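Local coordinates for protein type III Pentaketide Synthase (Neurospora crassa, PDB 3EUO) that builds pentaketides as a fungal type III polyketide synthase, probably through acyl transfer as in other members of the chalcone and stilbene synthase family, at residues Asp20-Leu25 / Ala41-Thr46; Met36-Ala41 / Gln192-Gly197. One frame throughout, in Å; residues are numbered along the deposited sequence.

Near the N terminus the chain runs into helix 20-29, turns, and comes back as helix 34-42. Contact 1 closes this short loop of 15 intervening residues, mostly helical, joining the first turns of helix 20-29 to N43 and R44 in the turn I42-Y45 that leaves helix 34-42. Contact 2 closes a far longer loop of 150 residues, fastening helix 34-42 to the irregular link between helices 181-191 and 197-200. The closures cross: 36-41 lies between the segments of contact 1, meeting 41-46 at the shared A41, while 192-197 lies far beyond both. With centres about 9 Å apart, they set helix 34-42 between a sequence neighbour and a distant part of the chalcone synthase-like N-terminal region.

Contact 1 of 2, residues Asp20-Leu25 / Ala41-Thr46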
loop_
_atom_site.group_PDB
_atom_site.type_symbol
_atom_site.label_atom_id
_atom_site.label_comp_id
_atom_site.label_asym_id
_atom_site.label_seq_id
_atom_site.Cartn_x
_atom_site.Cartn_y
_atom_site.Cartn_z
ATOM N N ASP A 20 -5.415 -23.604 -24.436
ATOM C CA ASP A 20 -6.709 -24.297 -24.437
ATOM C C ASP A 20 -7.502 -24.153 -23.131
ATOM O O ASP A 20 -8.705 -24.396 -23.119
ATOM C CB ASP A 20 -6.568 -25.779 -24.831
ATOM C CG ASP A 20 -5.837 -26.615 -23.782
ATOM O OD1 ASP A 20 -4.868 -26.121 -23.164
ATOM O OD2 ASP A 20 -6.225 -27.791 -23.593
ATOM N N ALA A 21 -6.835 -23.754 -22.048
ATOM C CA ALA A 21 -7.495 -23.585 -20.749
ATOM C C ALA A 21 -8.662 -22.593 -20.820
ATOM O O ALA A 21 -9.778 -22.896 -20.384
ATOM C CB ALA A 21 -6.490 -23.143 -19.683
ATOM N N ILE A 22 -8.411 -21.408 -21.373
ATOM C CA ILE A 22 -9.481 -20.418 -21.473
ATOM C C ILE A 22 -10.508 -20.798 -22.547
ATOM O O ILE A 22 -11.671 -20.419 -22.432
ATOM C CB ILE A 22 -8.987 -18.952 -21.632
ATOM C CG1 ILE A 22 -8.273 -18.735 -22.966
ATOM C CG2 ILE A 22 -8.113 -18.525 -20.434
ATOM C CD1 ILE A 22 -8.119 -17.252 -23.317
ATOM N N ASP A 23 -10.082 -21.557 -23.564
ATOM C CA ASP A 23 -11.018 -22.161 -24.531
ATOM C C ASP A 23 -12.036 -23.029 -23.788
ATOM O O ASP A 23 -13.247 -22.899 -23.995
ATOM C CB ASP A 23 -10.283 -23.013 -25.573
ATOM C CG ASP A 23 -9.515 -22.181 -26.594
ATOM O OD1 ASP A 23 -9.640 -20.939 -26.583
ATOM O OD2 ASP A 23 -8.784 -22.780 -27.412
ATOM N N ILE A 24 -11.531 -23.897 -22.911
ATOM C CA ILE A 24 -12.377 -24.790 -22.120
ATOM C C ILE A 24 -13.392 -24.019 -21.276
ATOM O O ILE A 24 -14.596 -24.317 -21.300
ATOM C CB ILE A 24 -11.533 -25.726 -21.194
ATOM C CG1 ILE A 24 -10.573 -26.613 -22.007
ATOM C CG2 ILE A 24 -12.434 -26.552 -20.290
ATOM C CD1 ILE A 24 -11.235 -27.475 -23.057
ATOM N N LEU A 25 -12.914 -23.021 -20.541
ATOM C CA LEU A 25 -13.776 -22.277 -19.635
ATOM C C LEU A 25 -14.736 -21.380 -20.379
ATOM O O LEU A 25 -15.870 -21.200 -19.954
ATOM C CB LEU A 25 -12.945 -21.447 -18.650
ATOM C CG LEU A 25 -12.310 -22.273 -17.535
ATOM C CD1 LEU A 25 -11.214 -21.443 -16.847
ATOM C CD2 LEU A 25 -13.372 -22.758 -16.528
ATOM N N ALA A 41 -8.938 -15.881 -30.267
ATOM C CA ALA A 41 -7.969 -15.776 -31.361
ATOM C C ALA A 41 -6.688 -15.091 -30.892
ATOM O O ALA A 41 -5.586 -15.589 -31.142
ATOM C CB ALA A 41 -8.576 -15.009 -32.534
ATOM N N ILE A 42 -6.841 -13.957 -30.211
ATOM C CA ILE A 42 -5.703 -13.175 -29.698
ATOM C C ILE A 42 -4.861 -13.980 -28.707
ATOM O O ILE A 42 -3.628 -13.867 -28.684
ATOM C CB ILE A 42 -6.173 -11.828 -29.087
ATOM C CG1 ILE A 42 -6.633 -10.886 -30.201
ATOM C CG2 ILE A 42 -5.066 -11.160 -28.268
ATOM C CD1 ILE A 42 -7.554 -9.765 -29.727
ATOM N N ASN A 43 -5.540 -14.807 -27.918
ATOM C CA ASN A 43 -4.919 -15.753 -26.998
ATOM C C ASN A 43 -3.813 -16.585 -27.636
ATOM O O ASN A 43 -2.877 -17.008 -26.956
ATOM C CB ASN A 43 -5.986 -16.684 -26.419
ATOM C CG ASN A 43 -5.438 -17.618 -25.358
ATOM O OD1 ASN A 43 -4.668 -17.213 -24.495
ATOM N ND2 ASN A 43 -5.854 -18.878 -25.411
ATOM N N ARG A 44 -3.919 -16.817 -28.940
ATOM C CA ARG A 44 -2.921 -17.616 -29.632
ATOM C C ARG A 44 -1.876 -16.789 -30.394
ATOM O O ARG A 44 -0.976 -17.347 -31.020
ATOM C CB ARG A 44 -3.612 -18.670 -30.512
ATOM C CG ARG A 44 -4.188 -19.792 -29.655
ATOM C CD ARG A 44 -5.237 -20.617 -30.339
ATOM N NE ARG A 44 -5.871 -21.504 -29.365
ATOM C CZ ARG A 44 -5.445 -22.726 -29.060
ATOM N NH1 ARG A 44 -4.378 -23.247 -29.662
ATOM N NH2 ARG A 44 -6.097 -23.439 -28.154
ATOM N N TYR A 45 -1.998 -15.465 -30.316
ATOM C CA TYR A 45 -1.078 -14.542 -30.981
ATOM C C TYR A 45 -0.033 -13.986 -30.010
ATOM O O TYR A 45 0.829 -13.194 -30.409
ATOM C CB TYR A 45 -1.827 -13.335 -31.584
ATOM C CG TYR A 45 -2.987 -13.605 -32.510
ATOM C CD1 TYR A 45 -3.038 -14.750 -33.306
ATOM C CD2 TYR A 45 -4.018 -12.669 -32.628
ATOM C CE1 TYR A 45 -4.110 -14.975 -34.177
ATOM C CE2 TYR A 45 -5.094 -12.887 -33.483
ATOM C CZ TYR A 45 -5.133 -14.038 -34.257
ATOM O OH TYR A 45 -6.190 -14.247 -35.116
ATOM N N THR A 46 -0.119 -14.373 -28.739
ATOM C CA THR A 46 0.692 -13.738 -27.688
ATOM C C THR A 46 2.145 -14.198 -27.642
ATOM O O THR A 46 3.018 -13.443 -27.197
ATOM C CB THR A 46 0.135 -14.012 -26.285
ATOM O OG1 THR A 46 0.129 -15.427 -26.055
ATOM C CG2 THR A 46 -1.271 -13.431 -26.114
HETATM O O HOH W 1 -7.493 -19.744 -27.721
#
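Water 1 is gripped by three hydrogen bonds: it donates to D23 OD1 at 2.7 Å and accepts from N43 ND2 and R44 NE, so both segments share it. The other carboxylate oxygen makes the direct link, a salt bridge in which R44 NH2 donates to D23 OD2 over 2.9 Å at 156°. The donor approaches from above the carboxylate plane, while the oxygen lies near the guanidinium plane, at its edge. R44 reaches this point with CG to NE extended. Residues I42 to Y45 form a type I turn, which places N43 and R44 at its corners. N43 CG is anti to its backbone N (chi1 -175°), sending the amide tip to tip against I22, whose CD1 rests 3.4 Å from N43 CG. N43 ND2 also bonds weakly to P19 O, and helix 197-200 meets I22 through I198 and N43 through A199, a buried side in contrast to exposed R44. An alanine at D23 would remove both oxygens and would probably loosen arginine and water together. Buried amide, aliphatic tip and ion pair thus meet where helix 20-29 faces the turn leaving helix 34-42, and the nearby guanidinium would be expected to keep D23 ionised.

Contact 2 of 2, residues Met36-Ala41 / Gln192-Gly197; sequences MKKVLA and QETRIG
V39 carries this contact, and its branches can be followed outward. Its CB stands 4.1 Å from R195 O, and the two methyl groups close in on that same carbonyl oxygen: CG1 is anti to the backbone N (chi1 172°) and comes within 3.5 Å of R195 O, while CG2, beside the backbone N, approaches R195 O to 3.4 Å. CG2 also reaches 3.6 Å from R195 N and lies against T194 CA, so the valine tip is pressed onto main chain rather than onto another side chain. No hydrogen bond crosses between the segments; the fit is van der Waals, and the backbones approach closely, the CA atoms of V39 and T194 being 5.7 Å apart. From the preceding residue, K38 CB touches T194 CG2 at 3.8 Å. The rest of K38 bends at chi2 and chi4 and leads off, its NZ hydrogen-bonding to P34 O. R195 points its own side chain away from helix 34-42, where NH1 forms a short salt bridge of 2.5 Å to E193 OE2 and NE has a second acidic partner in E184. The link 192-197 is thus laid along helix 34-42, with R195 against S187 and I188 of helix 181-191 and K251 of strand 249-254, while L40 leans on helix 20-29.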
loop_
_atom_site.group_PDB
_atom_site.type_symbol
_atom_site.label_atom_id
_atom_site.label_comp_id
_atom_site.label_asym_id
_atom_site.label_seq_id
_atom_site.Cartn_x
_atom_site.Cartn_y
_atom_site.Cartn_z
ATOM N N MET A 36 -15.862 -12.673 -28.010
ATOM C CA MET A 36 -15.230 -13.859 -27.432
ATOM C C MET A 36 -14.329 -14.531 -28.455
ATOM O O MET A 36 -13.207 -14.905 -28.122
ATOM C CB MET A 36 -16.264 -14.853 -26.881
ATOM C CG MET A 36 -15.639 -15.972 -26.022
ATOM S SD MET A 36 -14.825 -15.438 -24.478
ATOM C CE MET A 36 -16.268 -14.930 -23.517
ATOM N N LYS A 37 -14.817 -14.696 -29.689
ATOM C CA LYS A 37 -13.985 -15.242 -30.766
ATOM C C LYS A 37 -12.685 -14.451 -30.960
ATOM O O LYS A 37 -11.612 -15.051 -31.100
ATOM C CB LYS A 37 -14.767 -15.347 -32.082
ATOM C CG LYS A 37 -15.672 -16.586 -32.161
ATOM C CD LYS A 37 -16.569 -16.582 -33.415
ATOM C CE LYS A 37 -15.750 -16.450 -34.701
ATOM N NZ LYS A 37 -16.596 -16.181 -35.907
ATOM N N LYS A 38 -12.777 -13.119 -30.934
ATOM C CA LYS A 38 -11.586 -12.261 -31.043
ATOM C C LYS A 38 -10.588 -12.512 -29.908
ATOM O O LYS A 38 -9.400 -12.695 -30.160
ATOM C CB LYS A 38 -11.942 -10.764 -31.100
ATOM C CG LYS A 38 -12.933 -10.318 -32.189
ATOM C CD LYS A 38 -12.674 -10.941 -33.552
ATOM C CE LYS A 38 -13.930 -10.859 -34.439
ATOM N NZ LYS A 38 -14.948 -11.922 -34.130
ATOM N N VAL A 39 -11.065 -12.523 -28.664
ATOM C CA VAL A 39 -10.187 -12.810 -27.519
ATOM C C VAL A 39 -9.545 -14.197 -27.632
ATOM O O VAL A 39 -8.341 -14.329 -27.444
ATOM C CB VAL A 39 -10.926 -12.647 -26.168
ATOM C CG1 VAL A 39 -10.071 -13.127 -24.995
ATOM C CG2 VAL A 39 -11.347 -11.201 -25.969
ATOM N N LEU A 40 -10.336 -15.221 -27.953
ATOM C CA LEU A 40 -9.790 -16.585 -28.085
ATOM C C LEU A 40 -8.768 -16.700 -29.233
ATOM O O LEU A 40 -7.840 -17.506 -29.165
ATOM C CB LEU A 40 -10.912 -17.632 -28.202
ATOM C CG LEU A 40 -11.819 -17.816 -26.968
ATOM C CD1 LEU A 40 -12.824 -18.956 -27.188
ATOM C CD2 LEU A 40 -11.016 -18.060 -25.691
ATOM N N ALA A 41 -8.938 -15.881 -30.267
ATOM C CA ALA A 41 -7.969 -15.776 -31.361
ATOM C C ALA A 41 -6.688 -15.091 -30.892
ATOM O O ALA A 41 -5.586 -15.589 -31.142
ATOM C CB ALA A 41 -8.576 -15.009 -32.534
ATOM N N GLN A 192 -19.248 -7.142 -25.021
ATOM C CA GLN A 192 -18.650 -7.355 -26.334
ATOM C C GLN A 192 -17.414 -6.471 -26.530
ATOM O O GLN A 192 -17.262 -5.831 -27.568
ATOM C CB GLN A 192 -19.676 -7.146 -27.457
ATOM C CG GLN A 192 -20.678 -8.296 -27.597
ATOM C CD GLN A 192 -19.995 -9.615 -27.890
ATOM O OE1 GLN A 192 -19.455 -9.822 -28.982
ATOM N NE2 GLN A 192 -19.996 -10.515 -26.903
ATOM N N GLU A 193 -16.552 -6.424 -25.513
ATOM C CA GLU A 193 -15.244 -5.783 -25.660
ATOM C C GLU A 193 -14.148 -6.836 -25.717
ATOM O O GLU A 193 -14.242 -7.895 -25.084
ATOM C CB GLU A 193 -14.956 -4.715 -24.586
ATOM C CG GLU A 193 -15.216 -5.124 -23.174
ATOM C CD GLU A 193 -14.601 -4.179 -22.134
ATOM O OE1 GLU A 193 -13.729 -3.345 -22.462
ATOM O OE2 GLU A 193 -14.981 -4.304 -20.959
ATOM N N THR A 194 -13.126 -6.545 -26.507
ATOM C CA THR A 194 -12.003 -7.452 -26.666
ATOM C C THR A 194 -11.039 -7.221 -25.507
ATOM O O THR A 194 -10.153 -6.363 -25.572
ATOM C CB THR A 194 -11.318 -7.267 -28.032
ATOM O OG1 THR A 194 -10.818 -5.931 -28.134
ATOM C CG2 THR A 194 -12.314 -7.473 -29.141
ATOM N N ARG A 195 -11.256 -7.976 -24.438
ATOM C CA ARG A 195 -10.466 -7.885 -23.218
ATOM C C ARG A 195 -9.436 -9.002 -23.223
ATOM O O ARG A 195 -9.787 -10.172 -23.082
ATOM C CB ARG A 195 -11.378 -8.028 -21.997
ATOM C CG ARG A 195 -12.529 -7.041 -21.987
ATOM C CD ARG A 195 -13.452 -7.279 -20.804
ATOM N NE ARG A 195 -12.754 -7.109 -19.531
ATOM C CZ ARG A 195 -12.550 -5.935 -18.931
ATOM N NH1 ARG A 195 -13.005 -4.807 -19.470
ATOM N NH2 ARG A 195 -11.903 -5.893 -17.772
ATOM N N ILE A 196 -8.165 -8.638 -23.375
ATOM C CA ILE A 196 -7.113 -9.638 -23.600
ATOM C C ILE A 196 -6.379 -10.117 -22.342
ATOM O O ILE A 196 -5.482 -10.956 -22.438
ATOM C CB ILE A 196 -6.087 -9.163 -24.663
ATOM C CG1 ILE A 196 -5.175 -8.062 -24.096
ATOM C CG2 ILE A 196 -6.807 -8.693 -25.936
ATOM C CD1 ILE A 196 -3.894 -7.862 -24.899
ATOM N N GLY A 197 -6.764 -9.598 -21.176
ATOM C CA GLY A 197 -6.132 -9.964 -19.906
ATOM C C GLY A 197 -6.019 -11.463 -19.672
ATOM O O GLY A 197 -4.976 -11.948 -19.231
#